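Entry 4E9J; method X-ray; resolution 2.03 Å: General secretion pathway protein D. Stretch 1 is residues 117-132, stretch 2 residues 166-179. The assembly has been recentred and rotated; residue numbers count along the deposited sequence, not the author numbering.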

# COMPACT_ATOMS: atom_id res chain seq x y z
N VAL A 117 16.45 -3.61 8.62
CA VAL A 117 15.33 -3.84 9.53
C VAL A 117 15.49 -2.80 10.64
O VAL A 117 16.57 -2.69 11.22
CB VAL A 117 15.31 -5.27 10.10
CG1 VAL A 117 14.14 -5.46 11.07
CG2 VAL A 117 15.23 -6.32 9.00
N ILE A 118 14.44 -2.04 10.93
CA ILE A 118 14.43 -0.98 11.94
C ILE A 118 13.43 -1.40 12.99
O ILE A 118 12.25 -1.48 12.69
CB ILE A 118 14.05 0.40 11.33
CG1 ILE A 118 15.05 0.79 10.21
CG2 ILE A 118 14.04 1.49 12.40
CD1 ILE A 118 14.77 2.15 9.51
N GLN A 119 13.88 -1.71 14.20
CA GLN A 119 12.93 -2.07 15.25
C GLN A 119 12.36 -0.77 15.82
O GLN A 119 13.06 0.23 15.88
CB GLN A 119 13.62 -2.89 16.35
CG GLN A 119 12.63 -3.54 17.32
CD GLN A 119 13.10 -4.89 17.76
OE1 GLN A 119 13.86 -5.02 18.71
NE2 GLN A 119 12.70 -5.93 17.04
N VAL A 120 11.06 -0.77 16.11
CA VAL A 120 10.33 0.38 16.69
C VAL A 120 10.02 -0.02 18.13
O VAL A 120 9.54 -1.12 18.37
CB VAL A 120 9.07 0.70 15.86
CG1 VAL A 120 8.27 1.84 16.46
CG2 VAL A 120 9.47 1.03 14.41
N GLN A 121 10.30 0.87 19.08
CA GLN A 121 10.15 0.59 20.50
C GLN A 121 8.76 0.78 21.10
O GLN A 121 8.26 -0.15 21.74
CB GLN A 121 11.16 1.46 21.29
N GLN A 122 8.20 2.00 21.03
CA GLN A 122 6.96 2.39 21.72
C GLN A 122 5.69 2.31 20.91
O GLN A 122 4.65 2.01 21.49
CB GLN A 122 7.08 3.84 22.22
CG GLN A 122 8.22 4.09 23.19
CD GLN A 122 8.33 5.56 23.51
OE1 GLN A 122 9.35 6.21 23.23
NE2 GLN A 122 7.31 6.13 24.11
N SER A 123 5.74 2.61 19.61
CA SER A 123 4.53 2.64 18.80
C SER A 123 4.36 1.40 17.93
O SER A 123 5.37 0.85 17.45
CB SER A 123 4.54 3.88 17.93
OG SER A 123 4.74 4.99 18.79
N PRO A 124 3.08 0.99 17.68
CA PRO A 124 2.84 -0.13 16.74
C PRO A 124 3.35 0.29 15.37
O PRO A 124 3.10 1.43 14.97
CB PRO A 124 1.31 -0.29 16.74
CG PRO A 124 0.81 0.51 17.88
CD PRO A 124 1.82 1.58 18.15
N VAL A 125 4.14 -0.57 14.68
CA VAL A 125 4.76 -0.20 13.40
C VAL A 125 3.77 0.21 12.35
O VAL A 125 4.09 1.11 11.58
CB VAL A 125 5.79 -1.21 12.81
CG1 VAL A 125 7.10 -1.07 13.50
CG2 VAL A 125 5.29 -2.65 12.83
N SER A 126 2.61 -0.46 12.26
CA SER A 126 1.59 -0.14 11.26
C SER A 126 1.16 1.32 11.29
O SER A 126 0.87 1.87 10.25
CB SER A 126 0.35 -1.03 11.44
OG SER A 126 -0.21 -0.82 12.73
N GLU A 127 1.15 1.96 12.47
CA GLU A 127 0.77 3.36 12.57
C GLU A 127 1.82 4.34 12.02
O GLU A 127 1.46 5.47 11.70
CB GLU A 127 0.39 3.69 14.01
CG GLU A 127 -0.84 2.92 14.46
CD GLU A 127 -1.22 3.06 15.92
OE1 GLU A 127 -0.54 3.81 16.64
OE2 GLU A 127 -2.21 2.41 16.33
N LEU A 128 3.12 3.95 11.94
CA LEU A 128 4.16 4.83 11.42
C LEU A 128 4.28 4.71 9.90
O LEU A 128 4.68 5.69 9.29
CB LEU A 128 5.53 4.53 12.08
CG LEU A 128 5.56 4.61 13.62
CD1 LEU A 128 6.92 4.24 14.13
CD2 LEU A 128 5.23 6.03 14.13
N ILE A 129 3.89 3.57 9.29
CA ILE A 129 4.01 3.31 7.84
C ILE A 129 3.48 4.47 6.95
O ILE A 129 4.22 4.95 6.08
CB ILE A 129 3.34 1.95 7.46
CG1 ILE A 129 4.07 0.71 8.07
CG2 ILE A 129 3.15 1.83 5.92
CD1 ILE A 129 5.07 -0.05 7.20
N PRO A 130 2.23 4.96 7.12
CA PRO A 130 1.79 6.08 6.25
C PRO A 130 2.55 7.38 6.48
O PRO A 130 2.59 8.24 5.60
CB PRO A 130 0.28 6.21 6.52
CG PRO A 130 -0.06 5.19 7.58
CD PRO A 130 1.20 4.57 8.10
N LEU A 131 3.20 7.53 7.65
CA LEU A 131 3.96 8.74 7.95
C LEU A 131 5.38 8.69 7.37
O LEU A 131 6.00 9.73 7.17
CB LEU A 131 4.00 8.95 9.45
CG LEU A 131 2.65 8.81 10.19
CD1 LEU A 131 2.84 9.08 11.65
CD2 LEU A 131 1.58 9.72 9.59
N ILE A 132 5.90 7.50 7.09
CA ILE A 132 7.25 7.38 6.54
C ILE A 132 7.24 7.06 5.05
O ILE A 132 8.24 7.28 4.39
CB ILE A 132 8.16 6.42 7.36
CG1 ILE A 132 7.57 5.01 7.43
CG2 ILE A 132 8.39 6.99 8.79
CD1 ILE A 132 8.56 3.98 7.83
N VAL A 166 13.79 9.91 11.73
CA VAL A 166 12.38 10.33 11.63
C VAL A 166 11.53 9.35 12.43
O VAL A 166 10.65 9.77 13.18
CB VAL A 166 11.91 10.46 10.15
CG1 VAL A 166 10.40 10.66 10.05
CG2 VAL A 166 12.65 11.60 9.46
N ILE A 167 11.81 8.06 12.29
CA ILE A 167 11.12 7.00 13.05
C ILE A 167 11.34 7.21 14.54
O ILE A 167 10.38 7.18 15.30
CB ILE A 167 11.53 5.58 12.59
CG1 ILE A 167 11.06 5.31 11.15
CG2 ILE A 167 10.96 4.52 13.55
CD1 ILE A 167 11.70 4.19 10.47
N ARG A 168 12.60 7.46 14.97
CA ARG A 168 12.90 7.69 16.39
C ARG A 168 12.12 8.88 16.95
O ARG A 168 11.69 8.84 18.10
CB ARG A 168 14.41 7.91 16.63
N GLN A 169 11.96 9.94 16.16
CA GLN A 169 11.23 11.11 16.64
C GLN A 169 9.73 10.84 16.65
O GLN A 169 9.05 11.20 17.61
CB GLN A 169 11.55 12.35 15.78
N LEU A 170 9.20 10.21 15.57
CA LEU A 170 7.76 9.89 15.48
C LEU A 170 7.35 8.91 16.56
O LEU A 170 6.28 9.05 17.15
CB LEU A 170 7.36 9.30 14.13
CG LEU A 170 7.35 10.21 12.95
CD1 LEU A 170 7.21 9.38 11.65
CD2 LEU A 170 6.29 11.25 13.08
N ASP A 171 8.21 7.91 16.83
CA ASP A 171 7.96 6.89 17.87
C ASP A 171 7.76 7.44 19.29
O ASP A 171 7.11 6.79 20.11
CB ASP A 171 9.10 5.86 17.88
CG ASP A 171 8.78 4.64 18.70
OD1 ASP A 171 7.66 4.12 18.55
OD2 ASP A 171 9.64 4.22 19.50
N GLN A 172 8.32 8.63 19.59
CA GLN A 172 8.16 9.26 20.90
C GLN A 172 6.79 9.93 21.06
O GLN A 172 6.40 10.23 22.18
CB GLN A 172 9.28 10.31 21.16
N LYS A 173 6.07 10.19 19.95
CA LYS A 173 4.74 10.82 19.98
C LYS A 173 3.68 9.82 20.45
O LYS A 173 3.78 8.63 20.14
CB LYS A 173 4.38 11.36 18.58
N GLY A 174 2.69 10.30 21.20
CA GLY A 174 1.63 9.47 21.76
C GLY A 174 0.52 9.09 20.79
O GLY A 174 -0.12 8.05 20.96
N SER A 175 0.27 9.92 19.77
CA SER A 175 -0.78 9.69 18.79
C SER A 175 -0.19 9.79 17.40
O SER A 175 0.78 10.50 17.19
CB SER A 175 -1.89 10.73 18.98
OG SER A 175 -2.92 10.63 18.00
N HIS A 176 -0.70 8.98 16.48
CA HIS A 176 -0.31 9.00 15.07
C HIS A 176 -1.49 9.19 14.16
O HIS A 176 -1.48 8.75 13.01
CB HIS A 176 0.51 7.75 14.75
CG HIS A 176 1.81 7.78 15.47
ND1 HIS A 176 2.08 6.92 16.52
CD2 HIS A 176 2.82 8.67 15.37
CE1 HIS A 176 3.26 7.28 16.99
NE2 HIS A 176 3.76 8.32 16.32
N ASP A 177 -2.51 9.90 14.67
CA ASP A 177 -3.70 10.26 13.88
C ASP A 177 -3.24 11.40 12.99
O ASP A 177 -2.34 12.14 13.37
CB ASP A 177 -4.85 10.74 14.79
CG ASP A 177 -5.50 9.61 15.59
OD1 ASP A 177 -5.18 8.42 15.32
OD2 ASP A 177 -6.40 9.91 16.41
N TYR A 178 -3.84 11.57 11.84
CA TYR A 178 -3.35 12.62 10.95
C TYR A 178 -4.43 13.11 10.02
O TYR A 178 -5.45 12.43 9.89
CB TYR A 178 -2.14 12.09 10.15
CG TYR A 178 -2.41 10.86 9.30
CD1 TYR A 178 -2.24 9.60 9.81
CD2 TYR A 178 -2.76 10.98 7.97
CE1 TYR A 178 -2.39 8.46 9.02
CE2 TYR A 178 -2.93 9.85 7.16
CZ TYR A 178 -2.70 8.60 7.69
OH TYR A 178 -2.84 7.45 6.95
N SER A 179 -4.23 14.34 9.46
CA SER A 179 -5.05 14.96 8.42
C SER A 179 -4.20 15.16 7.18
O SER A 179 -3.01 15.46 7.29
CB SER A 179 -5.63 16.30 8.86
OG SER A 179 -6.66 16.05 9.78
O HOH W 1 12.06 3.46 18.40
O HOH W 2 11.14 5.54 21.34
O HOH W 3 -1.16 6.47 11.82

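A single carboxylate, that of Asp-171, gathers the loop of the first stretch around itself. The CA-to-CB bond of Asp-171 points sideways, but with chi1 at -168° (t) the carboxylate comes nearer, and three donors from two consecutive residues converge on it. Gln-122 N lies 3.1 Å from Asp-171 OD2 with an N-H...O angle of 173°, a nearly linear hydrogen bond; its second approach, to Asp-171 OD1 at 3.3 Å and 128°, is weak. Ser-123 N donates to Asp-171 OD1 at 2.7 Å and 145°, and Ser-123 OG donates to the same OD1 at 3.1 Å, so backbone and side chain of one serine share an acceptor. Water extends the network: water 1 accepts from Gln-121 N (3.2 Å) and donates to Asp-171 OD2 (2.8 Å), while water 2 donates to both Gln-122 OE1 and Asp-171 OD2, each at 2.7 Å.

His-176 is fixed from its own stretch, its NE2 donating to Leu-170 O at 2.8 Å and 160°. Over one ring face lies Leu-128, whose CD2 sits 3.6 Å from the His-176 ring centroid and 16° off the normal, the geometry of a CH-pi contact. Ser-123 OG approaches the ring edge, 3.3 Å from His-176 CE1. Nearby, water 3 bridges the backbones, donating to Glu-127 O (2.8 Å) and His-176 O (2.6 Å).

Apolar packing makes up much of the rest. Ile-167 meets both strand and helix: its CD1 is 3.8 Å from Ile-118 CD1, and its CG1 is 3.9 Å from Ile-132 CG2. Leu-170 CD1 lies 3.9 Å from both Leu-131 CB and Ile-132 CG2. Leu-131 CD2 also reaches Tyr-178, 4.3 Å from the ring centroid and 29° off the normal, an off-centre CH-pi contact. The helix axes come no closer than 11.0 Å, and Leu-131 and Ile-132 meet Ile-167 and Leu-170 in the space between them.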